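Long-range contacts in serpin B3 (Homo sapiens, PDB 4ZK3), which belongs to the serpin family and probably inhibits target proteases through a reactive-centre loop that inserts into a beta-sheet once cleaved: residues 194-199 and 212-217; 190-195 and 336-341; 232-237 and 280-285; 97-102 and 180-185; 219-224 and 276-281. All blocks are in the same frame, centred on the assembly; numbering follows the deposited sequence.

Interaction 1. Residues 194-199 and 212-217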
# COMPACT_ATOMS: atom_id res chain seq x y z
N ASP A 194 -12.91 27.76 5.24
CA ASP A 194 -13.36 27.10 6.47
C ASP A 194 -12.30 26.38 7.23
O ASP A 194 -12.53 25.91 8.38
CB ASP A 194 -14.50 26.13 6.17
CG ASP A 194 -15.75 26.82 5.65
OD1 ASP A 194 -16.02 27.92 6.16
OD2 ASP A 194 -16.44 26.26 4.77
N THR A 195 -11.10 26.29 6.66
CA THR A 195 -10.04 25.64 7.35
C THR A 195 -9.51 26.55 8.51
O THR A 195 -9.33 27.72 8.29
CB THR A 195 -8.93 25.26 6.34
OG1 THR A 195 -9.46 24.31 5.38
CG2 THR A 195 -7.72 24.69 7.02
N LYS A 196 -9.24 26.00 9.71
CA LYS A 196 -8.84 26.77 10.90
C LYS A 196 -7.75 26.04 11.65
O LYS A 196 -7.75 24.82 11.63
CB LYS A 196 -10.01 26.85 11.86
CG LYS A 196 -10.96 28.03 11.72
CD LYS A 196 -12.22 27.85 12.59
CE LYS A 196 -11.97 27.43 14.04
NZ LYS A 196 -11.48 28.56 14.88
N GLU A 197 -6.85 26.76 12.34
CA GLU A 197 -5.88 26.10 13.22
C GLU A 197 -6.62 25.52 14.42
O GLU A 197 -7.41 26.20 15.01
CB GLU A 197 -4.84 27.07 13.72
CG GLU A 197 -3.66 26.38 14.36
CD GLU A 197 -2.77 27.34 15.15
OE1 GLU A 197 -3.27 28.35 15.70
OE2 GLU A 197 -1.56 27.07 15.24
N GLU A 198 -6.36 24.26 14.77
CA GLU A 198 -6.95 23.68 15.98
C GLU A 198 -5.94 22.79 16.57
O GLU A 198 -4.86 22.57 16.01
CB GLU A 198 -8.19 22.81 15.71
CG GLU A 198 -9.24 23.49 14.89
CD GLU A 198 -10.50 22.66 14.78
OE1 GLU A 198 -10.51 21.47 15.21
OE2 GLU A 198 -11.50 23.21 14.29
N LYS A 199 -6.29 22.28 17.74
CA LYS A 199 -5.44 21.32 18.38
C LYS A 199 -5.74 19.93 17.84
O LYS A 199 -6.86 19.64 17.53
CB LYS A 199 -5.69 21.38 19.88
CG LYS A 199 -5.46 22.78 20.40
CD LYS A 199 -5.60 22.86 21.90
CE LYS A 199 -5.59 24.32 22.33
NZ LYS A 199 -5.30 24.39 23.78
N MET A 212 -7.21 22.36 10.38
CA MET A 212 -8.40 21.51 10.33
C MET A 212 -9.38 21.92 9.28
O MET A 212 -9.92 23.01 9.33
CB MET A 212 -9.12 21.47 11.70
CG MET A 212 -10.27 20.42 11.74
SD MET A 212 -9.57 18.73 11.71
CE MET A 212 -8.90 18.58 13.34
N MET A 213 -9.67 21.03 8.32
CA MET A 213 -10.64 21.35 7.29
C MET A 213 -12.01 20.95 7.81
O MET A 213 -12.14 20.03 8.62
CB MET A 213 -10.35 20.62 5.97
CG MET A 213 -8.90 20.60 5.53
SD MET A 213 -8.68 19.69 3.98
CE MET A 213 -9.24 18.02 4.39
N ARG A 214 -13.04 21.62 7.34
CA ARG A 214 -14.37 21.48 7.94
C ARG A 214 -15.40 21.61 6.84
O ARG A 214 -15.24 22.44 5.96
CB ARG A 214 -14.61 22.53 9.00
CG ARG A 214 -13.54 22.52 10.09
CD ARG A 214 -13.76 23.41 11.33
NE ARG A 214 -13.58 24.82 11.05
CZ ARG A 214 -14.53 25.62 10.59
NH1 ARG A 214 -15.73 25.14 10.29
NH2 ARG A 214 -14.28 26.92 10.39
N GLN A 215 -16.40 20.73 6.87
CA GLN A 215 -17.54 20.81 5.99
C GLN A 215 -18.69 20.02 6.61
O GLN A 215 -18.46 19.14 7.44
CB GLN A 215 -17.22 20.29 4.58
CG GLN A 215 -17.08 18.77 4.45
CD GLN A 215 -16.90 18.32 3.01
OE1 GLN A 215 -15.81 17.91 2.60
NE2 GLN A 215 -17.95 18.42 2.22
N TYR A 216 -19.91 20.39 6.20
CA TYR A 216 -21.18 19.83 6.69
C TYR A 216 -21.82 19.32 5.43
O TYR A 216 -22.04 20.08 4.50
CB TYR A 216 -22.09 20.92 7.32
CG TYR A 216 -23.34 20.39 8.03
CD1 TYR A 216 -23.28 19.98 9.36
CD2 TYR A 216 -24.60 20.32 7.38
CE1 TYR A 216 -24.40 19.49 10.02
CE2 TYR A 216 -25.73 19.83 8.03
CZ TYR A 216 -25.63 19.42 9.35
OH TYR A 216 -26.71 18.92 10.05
N THR A 217 -22.06 18.02 5.38
CA THR A 217 -22.62 17.37 4.18
C THR A 217 -23.04 15.94 4.52
O THR A 217 -22.77 15.47 5.62
CB THR A 217 -21.61 17.42 3.00
OG1 THR A 217 -21.92 16.42 2.03
CG2 THR A 217 -20.23 17.20 3.50
O HOH W 1 -15.79 23.56 3.80
O HOH W 2 -15.51 29.07 9.12
O HOH W 3 -11.83 23.50 5.29
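Arg214 carries CG beside its backbone N (chi1 -56°) and bends at chi3 (-73°), which turns NE back toward Asp194 O. That carbonyl oxygen lies over one face of the guanidinium, 2.9 Å from Arg214 NH2, at an angle too poor for a hydrogen bond. Lys196, bent as well, lends only methylene: its CD is 3.2 Å from Arg214 NH2. The extended chain of Glu198 crosses Met212 at about a right angle, Glu198 CD sitting 3.6 Å from Met212 CB, where unbranched, flexible methionine suits a buried position. The backbones are paired by Lys196 N to Met212 O (3.1 Å) and Met212 N to Lys196 O (2.8 Å). Beyond this pair, water takes over: one molecule joins Asp194 OD2 to Arg214 O, another joins Asp194 OD1 to Arg214 NH2. Thr195 OG1, which takes a water's proton, bonds to Glu338. The contact begins the hairpin of strands 196-201 and 206-224, whose second strand is flanked by strand 276-294 through Met213 with Leu284.

Interaction 2. Residues 190-195 and 336-341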
# COMPACT_ATOMS: atom_id res chain seq x y z
N PHE A 190 -13.52 20.59 0.26
CA PHE A 190 -13.57 21.43 1.43
C PHE A 190 -13.38 22.86 0.96
O PHE A 190 -12.69 23.07 -0.00
CB PHE A 190 -12.45 21.05 2.37
CG PHE A 190 -12.65 19.72 3.04
CD1 PHE A 190 -12.23 18.53 2.42
CD2 PHE A 190 -13.27 19.65 4.29
CE1 PHE A 190 -12.41 17.30 3.04
CE2 PHE A 190 -13.46 18.41 4.92
CZ PHE A 190 -13.01 17.24 4.31
N ASN A 191 -13.96 23.86 1.66
CA ASN A 191 -13.60 25.28 1.40
C ASN A 191 -12.39 25.74 2.19
O ASN A 191 -12.38 25.65 3.43
CB ASN A 191 -14.77 26.18 1.70
CG ASN A 191 -14.56 27.61 1.16
OD1 ASN A 191 -13.45 28.16 1.21
ND2 ASN A 191 -15.63 28.20 0.60
N LYS A 192 -11.35 26.23 1.52
CA LYS A 192 -10.17 26.69 2.27
C LYS A 192 -10.51 27.81 3.26
O LYS A 192 -9.86 27.96 4.31
CB LYS A 192 -9.06 27.12 1.33
CG LYS A 192 -8.25 25.99 0.71
CD LYS A 192 -7.95 26.27 -0.76
CE LYS A 192 -6.75 27.16 -0.98
NZ LYS A 192 -5.50 26.35 -0.87
N GLU A 193 -11.58 28.55 2.97
CA GLU A 193 -12.02 29.59 3.90
C GLU A 193 -12.47 29.02 5.23
O GLU A 193 -12.36 29.71 6.24
CB GLU A 193 -13.10 30.48 3.28
CG GLU A 193 -12.50 31.73 2.57
CD GLU A 193 -13.16 32.06 1.23
OE1 GLU A 193 -14.25 31.49 0.94
OE2 GLU A 193 -12.59 32.88 0.47
N ASP A 194 -12.91 27.76 5.24
CA ASP A 194 -13.36 27.10 6.47
C ASP A 194 -12.30 26.38 7.23
O ASP A 194 -12.53 25.91 8.38
CB ASP A 194 -14.50 26.13 6.17
CG ASP A 194 -15.75 26.82 5.65
OD1 ASP A 194 -16.02 27.92 6.16
OD2 ASP A 194 -16.44 26.26 4.77
N THR A 195 -11.10 26.29 6.66
CA THR A 195 -10.04 25.64 7.35
C THR A 195 -9.51 26.55 8.51
O THR A 195 -9.33 27.72 8.29
CB THR A 195 -8.93 25.26 6.34
OG1 THR A 195 -9.46 24.31 5.38
CG2 THR A 195 -7.72 24.69 7.02
N VAL A 336 -3.31 14.90 2.11
CA VAL A 336 -4.72 15.28 2.05
C VAL A 336 -4.85 16.82 2.15
O VAL A 336 -4.23 17.44 2.99
CB VAL A 336 -5.42 14.52 3.22
CG1 VAL A 336 -6.78 15.09 3.59
CG2 VAL A 336 -5.53 13.05 2.84
N THR A 337 -5.63 17.40 1.24
CA THR A 337 -5.88 18.82 1.16
C THR A 337 -7.38 19.00 1.01
O THR A 337 -8.14 18.02 0.95
CB THR A 337 -5.21 19.49 -0.08
OG1 THR A 337 -5.92 19.11 -1.27
CG2 THR A 337 -3.74 19.11 -0.18
N GLU A 338 -7.80 20.27 0.94
CA GLU A 338 -9.19 20.65 0.62
C GLU A 338 -9.67 20.20 -0.77
O GLU A 338 -10.89 20.00 -0.96
CB GLU A 338 -9.35 22.19 0.76
CG GLU A 338 -9.17 22.71 2.18
CD GLU A 338 -7.74 23.05 2.59
OE1 GLU A 338 -6.77 22.65 1.90
OE2 GLU A 338 -7.53 23.71 3.65
N GLU A 339 -8.76 20.07 -1.73
CA GLU A 339 -9.15 19.64 -3.10
C GLU A 339 -9.35 18.13 -3.27
O GLU A 339 -10.24 17.71 -4.03
CB GLU A 339 -8.14 20.12 -4.18
CG GLU A 339 -8.36 21.61 -4.60
CD GLU A 339 -8.00 22.61 -3.47
OE1 GLU A 339 -7.01 22.34 -2.73
OE2 GLU A 339 -8.71 23.64 -3.31
N GLY A 340 -8.51 17.38 -2.56
CA GLY A 340 -8.53 15.93 -2.54
C GLY A 340 -7.31 15.28 -1.94
O GLY A 340 -6.80 15.66 -0.85
N ALA A 341 -6.85 14.20 -2.55
CA ALA A 341 -5.71 13.51 -1.98
C ALA A 341 -4.80 13.01 -3.07
O ALA A 341 -5.22 12.86 -4.19
CB ALA A 341 -6.19 12.39 -1.06
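Glu338 meets Phe190, Lys192 and Thr195 at the end of serpin sheet A known as the breach, where an inserted reactive-centre loop enters as strand 340-351. The carboxylate of Glu338 and the hydroxyl of Thr195 reach toward each other tip to tip: Thr195 OG1 donates to Glu338 OE2 at 2.7 Å, on the anti lone pair of that oxygen. Glu338 OE1 forms a salt bridge with Arg286, so both oxygens of this buried acid are satisfied, and it probably stays ionised. A bend at chi2 (88°) turns CD toward Lys192, whose chain crosses that of Glu338 at about a right angle, Lys192 CG 3.5 Å from Glu338 CD; the ammonium stays beyond salt-bridge range. Phe190 N donates to Glu338 O at 3.0 Å, on an in-plane lone pair, while the Phe190 ring offers its edge to the same oxygen and meets Trp186 edge-to-face. Thr337 OG1 accepts from Glu339 N at 3.0 Å, an ST turn that shapes the corner, and Gly340 follows with phi 166°, a value easily taken without a side chain. Such a tight turn joining strand 325-336 to strand 340-351 is typical of a serpin whose reactive-centre loop is inserted as an extra strand of sheet A.

Interaction 3. Residues 232-237 and 280-285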
# COMPACT_ATOMS: atom_id res chain seq x y z
N LEU A 232 -16.58 6.50 8.45
CA LEU A 232 -17.05 7.38 7.42
C LEU A 232 -16.45 7.06 6.05
O LEU A 232 -15.26 6.78 5.94
CB LEU A 232 -16.71 8.83 7.78
CG LEU A 232 -17.41 9.93 7.01
CD1 LEU A 232 -18.86 10.03 7.45
CD2 LEU A 232 -16.78 11.26 7.32
N GLU A 233 -17.29 7.14 5.00
CA GLU A 233 -16.81 7.05 3.62
C GLU A 233 -16.83 8.45 3.02
O GLU A 233 -17.83 9.13 3.02
CB GLU A 233 -17.66 6.09 2.75
CG GLU A 233 -17.25 6.05 1.30
CD GLU A 233 -18.35 5.71 0.34
OE1 GLU A 233 -19.52 6.05 0.59
OE2 GLU A 233 -18.00 5.16 -0.72
N ILE A 234 -15.69 8.85 2.47
CA ILE A 234 -15.53 10.14 1.84
C ILE A 234 -15.22 9.83 0.37
O ILE A 234 -14.10 9.48 0.06
CB ILE A 234 -14.38 10.98 2.45
CG1 ILE A 234 -14.46 11.00 3.97
CG2 ILE A 234 -14.43 12.40 1.92
CD1 ILE A 234 -13.33 11.68 4.72
N PRO A 235 -16.23 9.96 -0.53
CA PRO A 235 -15.93 9.56 -1.91
C PRO A 235 -15.03 10.52 -2.67
O PRO A 235 -15.09 11.74 -2.48
CB PRO A 235 -17.30 9.54 -2.58
CG PRO A 235 -18.30 9.42 -1.46
CD PRO A 235 -17.68 10.19 -0.32
N TYR A 236 -14.27 9.97 -3.61
CA TYR A 236 -13.65 10.77 -4.64
C TYR A 236 -14.65 11.02 -5.74
O TYR A 236 -15.57 10.27 -5.96
CB TYR A 236 -12.35 10.12 -5.12
CG TYR A 236 -11.32 10.11 -4.00
CD1 TYR A 236 -10.60 11.27 -3.68
CD2 TYR A 236 -11.07 8.96 -3.28
CE1 TYR A 236 -9.68 11.30 -2.64
CE2 TYR A 236 -10.16 8.95 -2.22
CZ TYR A 236 -9.47 10.13 -1.91
OH TYR A 236 -8.58 10.16 -0.88
N LYS A 237 -14.45 12.12 -6.45
CA LYS A 237 -15.34 12.47 -7.55
C LYS A 237 -15.35 11.38 -8.61
O LYS A 237 -14.28 10.96 -9.07
CB LYS A 237 -14.90 13.79 -8.16
CG LYS A 237 -15.89 14.35 -9.18
CD LYS A 237 -15.37 15.65 -9.79
CE LYS A 237 -16.19 16.06 -11.02
NZ LYS A 237 -16.51 17.49 -10.85
N VAL A 280 -23.12 15.05 8.53
CA VAL A 280 -21.97 15.07 9.48
C VAL A 280 -21.16 16.45 9.48
O VAL A 280 -20.90 16.88 8.31
CB VAL A 280 -21.07 13.87 9.02
CG1 VAL A 280 -19.80 13.74 9.85
CG2 VAL A 280 -21.87 12.54 9.01
N ASP A 281 -20.84 17.14 10.66
CA ASP A 281 -19.74 18.26 10.81
C ASP A 281 -18.57 17.26 10.67
O ASP A 281 -18.18 16.58 11.64
CB ASP A 281 -19.54 19.37 12.15
CG ASP A 281 -18.79 20.91 11.76
OD1 ASP A 281 -19.17 21.48 10.75
OD2 ASP A 281 -17.84 21.69 12.27
N LEU A 282 -18.05 17.13 9.44
CA LEU A 282 -16.76 16.44 9.25
C LEU A 282 -15.65 17.44 9.45
O LEU A 282 -15.60 18.42 8.76
CB LEU A 282 -16.67 15.85 7.84
CG LEU A 282 -15.30 15.31 7.37
CD1 LEU A 282 -14.75 14.26 8.34
CD2 LEU A 282 -15.50 14.82 5.96
N HIS A 283 -14.79 17.19 10.43
CA HIS A 283 -13.54 17.93 10.60
C HIS A 283 -12.43 16.93 10.29
O HIS A 283 -12.26 15.88 10.99
CB HIS A 283 -13.40 18.50 12.02
CG HIS A 283 -14.42 19.56 12.39
ND1 HIS A 283 -14.37 20.23 13.60
CD2 HIS A 283 -15.48 20.09 11.72
CE1 HIS A 283 -15.37 21.09 13.67
NE2 HIS A 283 -16.07 21.02 12.56
N LEU A 284 -11.67 17.24 9.24
CA LEU A 284 -10.55 16.40 8.77
C LEU A 284 -9.32 17.27 8.58
O LEU A 284 -9.40 18.30 7.93
CB LEU A 284 -10.95 15.77 7.41
CG LEU A 284 -10.02 14.69 6.83
CD1 LEU A 284 -10.09 13.40 7.63
CD2 LEU A 284 -10.32 14.42 5.37
N PRO A 285 -8.19 16.90 9.16
CA PRO A 285 -7.00 17.73 9.04
C PRO A 285 -6.32 17.63 7.65
O PRO A 285 -6.46 16.64 6.93
CB PRO A 285 -6.10 17.21 10.13
CG PRO A 285 -6.52 15.76 10.27
CD PRO A 285 -7.98 15.73 10.01
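Leu284, whose side chain meets Ile234, has its backbone O engaged by a probable hydrogen bond from Met213 N of the adjacent strand 206-224. No polar bond joins the two segments themselves: strand 232-235 crosses strand 280-285 at 75°, their axes 11.0 Å apart, and methyl groups fill the interval. Leu282 is the middle of the patch. Its CG lies anti to the backbone N (chi1 169°); Leu282 CD1 touches Leu232 CD2 at 3.8 Å, and Leu282 CD2 touches Ile234 CD1 at 4.0 Å while also lying near Leu232 CD2. Ile234 reaches both Leu282 and Leu284 tip to tip, its CD1 being 4.1 Å from Leu284 CD2. At the other end Leu232 CD1 meets Val280 CG2 at 4.2 Å. Alternate residues of each strand, Leu232 and Ile234 against Val280, Leu282 and Leu284, point inward, as two facing layers of strands require. Leucine gives reach across the wide gap, and beta-branched valine and isoleucine suit extended backbone. Phe219 and Phe363 pack on Leu232 and Leu282, and Trp186 on Ile234. With every touching residue buried and apolar, the contact probably owes its stability to exclusion of water and close fit, while directional bonds are spent within each layer.

Interaction 4. Residues 97-102 and 180-185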
# COMPACT_ATOMS: atom_id res chain seq x y z
N ASP A 97 -11.21 12.97 -15.85
CA ASP A 97 -10.98 14.35 -15.51
C ASP A 97 -10.87 14.58 -14.00
O ASP A 97 -10.29 15.56 -13.55
CB ASP A 97 -12.11 15.23 -16.10
CG ASP A 97 -13.50 14.86 -15.55
OD1 ASP A 97 -13.96 13.71 -15.64
OD2 ASP A 97 -14.16 15.76 -15.02
N ALA A 98 -11.45 13.72 -13.20
CA ALA A 98 -11.41 13.94 -11.73
C ALA A 98 -10.24 13.26 -10.97
O ALA A 98 -9.90 13.64 -9.86
CB ALA A 98 -12.73 13.43 -11.19
N TYR A 99 -9.65 12.22 -11.54
CA TYR A 99 -8.58 11.47 -10.85
C TYR A 99 -7.68 10.74 -11.82
O TYR A 99 -8.06 10.51 -12.97
CB TYR A 99 -9.17 10.50 -9.81
CG TYR A 99 -9.83 9.28 -10.38
CD1 TYR A 99 -11.20 9.26 -10.66
CD2 TYR A 99 -9.09 8.09 -10.61
CE1 TYR A 99 -11.80 8.10 -11.18
CE2 TYR A 99 -9.69 6.95 -11.13
CZ TYR A 99 -11.04 6.96 -11.42
OH TYR A 99 -11.60 5.80 -11.92
N GLU A 100 -6.49 10.39 -11.32
CA GLU A 100 -5.59 9.48 -11.96
C GLU A 100 -5.23 8.35 -11.00
O GLU A 100 -4.87 8.61 -9.83
CB GLU A 100 -4.32 10.22 -12.29
CG GLU A 100 -3.38 9.36 -13.10
CD GLU A 100 -2.14 10.08 -13.49
OE1 GLU A 100 -1.82 11.10 -12.86
OE2 GLU A 100 -1.48 9.58 -14.42
N LEU A 101 -5.32 7.11 -11.49
CA LEU A 101 -4.84 5.93 -10.82
C LEU A 101 -3.93 5.17 -11.79
O LEU A 101 -4.32 4.90 -12.92
CB LEU A 101 -6.02 5.06 -10.39
CG LEU A 101 -5.53 3.81 -9.69
CD1 LEU A 101 -4.69 4.06 -8.40
CD2 LEU A 101 -6.69 2.93 -9.37
N LYS A 102 -2.72 4.82 -11.37
CA LYS A 102 -1.87 4.10 -12.23
C LYS A 102 -0.93 3.23 -11.44
O LYS A 102 -0.57 3.53 -10.31
CB LYS A 102 -1.12 4.97 -13.20
CG LYS A 102 -0.22 5.98 -12.61
CD LYS A 102 0.54 6.81 -13.63
CE LYS A 102 1.19 7.97 -12.90
NZ LYS A 102 2.35 8.60 -13.63
N ILE A 180 2.87 2.54 -7.61
CA ILE A 180 1.44 2.85 -7.64
C ILE A 180 1.24 4.33 -7.28
O ILE A 180 1.97 4.90 -6.42
CB ILE A 180 0.64 1.95 -6.66
CG1 ILE A 180 -0.85 2.22 -6.74
CG2 ILE A 180 1.09 2.17 -5.19
CD1 ILE A 180 -1.73 1.26 -5.93
N TYR A 181 0.30 4.99 -8.00
CA TYR A 181 0.10 6.42 -7.88
C TYR A 181 -1.38 6.77 -8.05
O TYR A 181 -2.04 6.26 -8.96
CB TYR A 181 0.93 7.21 -8.92
CG TYR A 181 0.66 8.68 -8.85
CD1 TYR A 181 1.31 9.44 -7.91
CD2 TYR A 181 -0.30 9.31 -9.69
CE1 TYR A 181 1.07 10.79 -7.77
CE2 TYR A 181 -0.56 10.68 -9.55
CZ TYR A 181 0.14 11.42 -8.61
OH TYR A 181 -0.06 12.79 -8.41
N PHE A 182 -1.89 7.60 -7.14
CA PHE A 182 -3.26 8.02 -7.14
C PHE A 182 -3.30 9.53 -6.85
O PHE A 182 -2.66 9.99 -5.91
CB PHE A 182 -4.03 7.29 -6.07
CG PHE A 182 -5.37 7.88 -5.81
CD1 PHE A 182 -6.36 7.81 -6.80
CD2 PHE A 182 -5.63 8.55 -4.62
CE1 PHE A 182 -7.62 8.39 -6.56
CE2 PHE A 182 -6.85 9.11 -4.39
CZ PHE A 182 -7.86 9.03 -5.34
N LYS A 183 -4.04 10.31 -7.63
CA LYS A 183 -4.38 11.66 -7.22
C LYS A 183 -5.82 11.93 -7.60
O LYS A 183 -6.19 11.69 -8.71
CB LYS A 183 -3.48 12.71 -7.86
CG LYS A 183 -3.69 14.13 -7.29
CD LYS A 183 -2.85 15.18 -8.05
CE LYS A 183 -3.25 16.60 -7.66
NZ LYS A 183 -2.01 17.44 -7.59
N GLY A 184 -6.67 12.31 -6.67
CA GLY A 184 -8.08 12.50 -7.02
C GLY A 184 -8.70 13.65 -6.26
O GLY A 184 -8.28 13.95 -5.13
N GLN A 185 -9.68 14.26 -6.88
CA GLN A 185 -10.53 15.27 -6.24
C GLN A 185 -11.61 14.63 -5.35
O GLN A 185 -12.21 13.65 -5.76
CB GLN A 185 -11.25 16.09 -7.32
CG GLN A 185 -10.35 16.89 -8.28
CD GLN A 185 -11.13 17.48 -9.47
OE1 GLN A 185 -12.30 17.82 -9.36
NE2 GLN A 185 -10.48 17.54 -10.60
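Strands 99-110 and 174-185 are antiparallel neighbours in serpin sheet A, where Glu100 with Lys183 and Lys102 with Tyr181 form hydrogen-bonded pairs. Glu100 N reaches Lys183 O and Lys183 N reaches Glu100 O, both at 2.9 Å, and Gln185 N to Ala98 O extends the pairing. On one face Tyr99 CB rests 3.6 Å from Gly184 CA. Since Gly184 has no side chain, the Phe182 ring can lie back over the backbone, with Gly184 N 3.7 Å above its plane toward the rim. Leu101 CD1 closes in on Phe182 CB at 4.0 Å, and Tyr236 meets the Phe182 ring edge-to-face. On the other face Tyr181 presents its edge to Glu100, OE1 3.6 Å from Tyr181 CE2. Lys102 has CG between its backbone N and carbonyl carbon (chi1 60°); the chain then extends, CE 3.8 Å from Tyr181 CD2. Tyr181 OH bonds to Glu342. The chemistry is two-sided: apolar and aromatic carbon packs inward, whereas charged chains cross an aromatic ring, whose weakly positive edge probably suits the carboxylate.

Interaction 5. Residues 219-224 and 276-281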
# COMPACT_ATOMS: atom_id res chain seq x y z
N PHE A 219 -22.94 11.85 4.08
CA PHE A 219 -21.94 10.86 3.73
C PHE A 219 -22.50 9.55 4.20
O PHE A 219 -23.28 9.57 5.15
CB PHE A 219 -20.68 11.09 4.56
CG PHE A 219 -19.84 12.26 4.15
CD1 PHE A 219 -19.22 12.31 2.91
CD2 PHE A 219 -19.58 13.28 5.07
CE1 PHE A 219 -18.41 13.39 2.59
CE2 PHE A 219 -18.77 14.34 4.75
CZ PHE A 219 -18.18 14.40 3.52
N HIS A 220 -22.08 8.42 3.64
CA HIS A 220 -22.32 7.12 4.27
C HIS A 220 -21.53 7.04 5.58
O HIS A 220 -20.31 7.28 5.65
CB HIS A 220 -21.95 5.92 3.36
CG HIS A 220 -22.83 5.80 2.16
ND1 HIS A 220 -22.38 6.02 0.88
CD2 HIS A 220 -24.15 5.53 2.05
CE1 HIS A 220 -23.38 5.90 0.03
NE2 HIS A 220 -24.47 5.61 0.71
N PHE A 221 -22.27 6.67 6.62
CA PHE A 221 -21.84 6.74 7.97
C PHE A 221 -22.29 5.48 8.76
O PHE A 221 -23.30 4.85 8.44
CB PHE A 221 -22.37 8.04 8.61
CG PHE A 221 -22.14 8.12 10.09
CD1 PHE A 221 -23.01 7.48 10.99
CD2 PHE A 221 -21.04 8.79 10.60
CE1 PHE A 221 -22.78 7.49 12.35
CE2 PHE A 221 -20.80 8.81 11.96
CZ PHE A 221 -21.68 8.16 12.85
N ALA A 222 -21.53 5.13 9.78
CA ALA A 222 -21.93 4.10 10.70
C ALA A 222 -21.28 4.31 12.05
O ALA A 222 -20.10 4.72 12.16
CB ALA A 222 -21.59 2.74 10.16
N SER A 223 -22.06 4.06 13.09
CA SER A 223 -21.55 4.02 14.42
C SER A 223 -21.30 2.59 14.81
O SER A 223 -22.20 1.79 14.76
CB SER A 223 -22.57 4.60 15.38
OG SER A 223 -22.22 4.12 16.67
N LEU A 224 -20.09 2.26 15.23
CA LEU A 224 -19.72 0.91 15.62
C LEU A 224 -19.67 0.88 17.13
O LEU A 224 -18.59 0.85 17.76
CB LEU A 224 -18.39 0.53 15.03
CG LEU A 224 -18.14 0.91 13.56
CD1 LEU A 224 -16.70 0.55 13.28
CD2 LEU A 224 -19.08 0.21 12.58
N ARG A 276 -25.13 4.22 6.35
CA ARG A 276 -26.33 4.96 6.00
C ARG A 276 -25.95 6.38 5.65
O ARG A 276 -25.10 6.97 6.32
CB ARG A 276 -27.31 4.98 7.20
CG ARG A 276 -27.57 3.62 7.85
CD ARG A 276 -28.44 2.84 6.89
NE ARG A 276 -28.77 1.47 7.29
CZ ARG A 276 -28.25 0.36 6.77
NH1 ARG A 276 -27.29 0.40 5.86
NH2 ARG A 276 -28.69 -0.82 7.21
N GLU A 277 -26.62 6.95 4.67
CA GLU A 277 -26.47 8.37 4.37
C GLU A 277 -26.94 9.13 5.59
O GLU A 277 -27.92 8.74 6.17
CB GLU A 277 -27.26 8.76 3.12
CG GLU A 277 -26.56 8.37 1.84
CD GLU A 277 -25.27 9.16 1.61
OE1 GLU A 277 -24.49 8.75 0.72
OE2 GLU A 277 -25.02 10.19 2.31
N THR A 278 -26.16 10.12 6.02
CA THR A 278 -26.27 10.79 7.32
C THR A 278 -25.53 12.13 7.19
O THR A 278 -24.44 12.18 6.54
CB THR A 278 -25.52 9.98 8.43
OG1 THR A 278 -25.86 8.59 8.38
CG2 THR A 278 -25.78 10.55 9.84
N ARG A 279 -26.07 13.20 7.77
CA ARG A 279 -25.40 14.52 7.75
C ARG A 279 -24.36 14.67 8.88
O ARG A 279 -24.68 14.42 10.03
CB ARG A 279 -26.43 15.63 7.85
CG ARG A 279 -27.48 15.54 6.75
CD ARG A 279 -28.47 16.69 6.76
NE ARG A 279 -29.81 16.22 7.13
CZ ARG A 279 -30.30 16.18 8.37
NH1 ARG A 279 -29.58 16.61 9.41
NH2 ARG A 279 -31.53 15.72 8.58
N VAL A 280 -23.12 15.05 8.53
CA VAL A 280 -21.97 15.07 9.48
C VAL A 280 -21.16 16.45 9.48
O VAL A 280 -20.90 16.88 8.31
CB VAL A 280 -21.07 13.87 9.02
CG1 VAL A 280 -19.80 13.74 9.85
CG2 VAL A 280 -21.87 12.54 9.01
N ASP A 281 -20.84 17.14 10.66
CA ASP A 281 -19.74 18.26 10.81
C ASP A 281 -18.57 17.26 10.67
O ASP A 281 -18.18 16.58 11.64
CB ASP A 281 -19.54 19.37 12.15
CG ASP A 281 -18.79 20.91 11.76
OD1 ASP A 281 -19.17 21.48 10.75
OD2 ASP A 281 -17.84 21.69 12.27
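The imidazole of His220 carries Glu277 OE1 over the centre of one face, 3.1 Å above its plane, and the two planes stand 54° apart. The approach is from above the ring, so no hydrogen bond forms; if the histidine were protonated, charge attraction would probably help. His220 ND1 is held by Glu233 and Glu277 OE2 by Ser218, which steadies both groups. The Phe219 ring turns its edge to Val280, CD2 being 4.3 Å from Val280 CB. Phe221 has CG anti to its backbone N (chi1 172°). Its CD2 lies 4.2 Å from Val280 CG2, and its CB 3.5 Å from Thr278 OG1. These phenylalanines and Val280 share the buried side, whereas His220 and Glu277 face the other way. The hydroxyl suits Thr278 because it donates within its own strand to Arg276 O at 2.7 Å; Phe221 N binds the same oxygen at 2.9 Å from the opposite face of the carbonyl plane, so it is gripped twice. Phe219 N to Thr278 O and Arg276 N to Phe221 O complete the sound backbone bonds. The strands run at 97° and pair only briefly where 206-224 bends away; strand 229-235 borders it, and strand 361-364 lies beside strand 276-294.

Overall arrangement
Following the chain, interaction 4 closes first, joining 97-102 to 180-185 across 77 residues within sheet A. The chain then leaves that sheet, and interactions 1 and 2 start from overlapping residues: the first is a short hairpin closure, whereas the second waits until 336-341. Inside that long loop, interactions 5 and 3 cross, 219-224 opening before 232-237 and both ending on overlapping parts of strand 276-294. Strand 206-224 serves interactions 1 and 5 on successive portions, the middle and then the end. Interaction 3 touches all the others, through Tyr236, Phe219 and the backbone of 280-285. Together they tie the end of sheet A to the strands of sheets B and C.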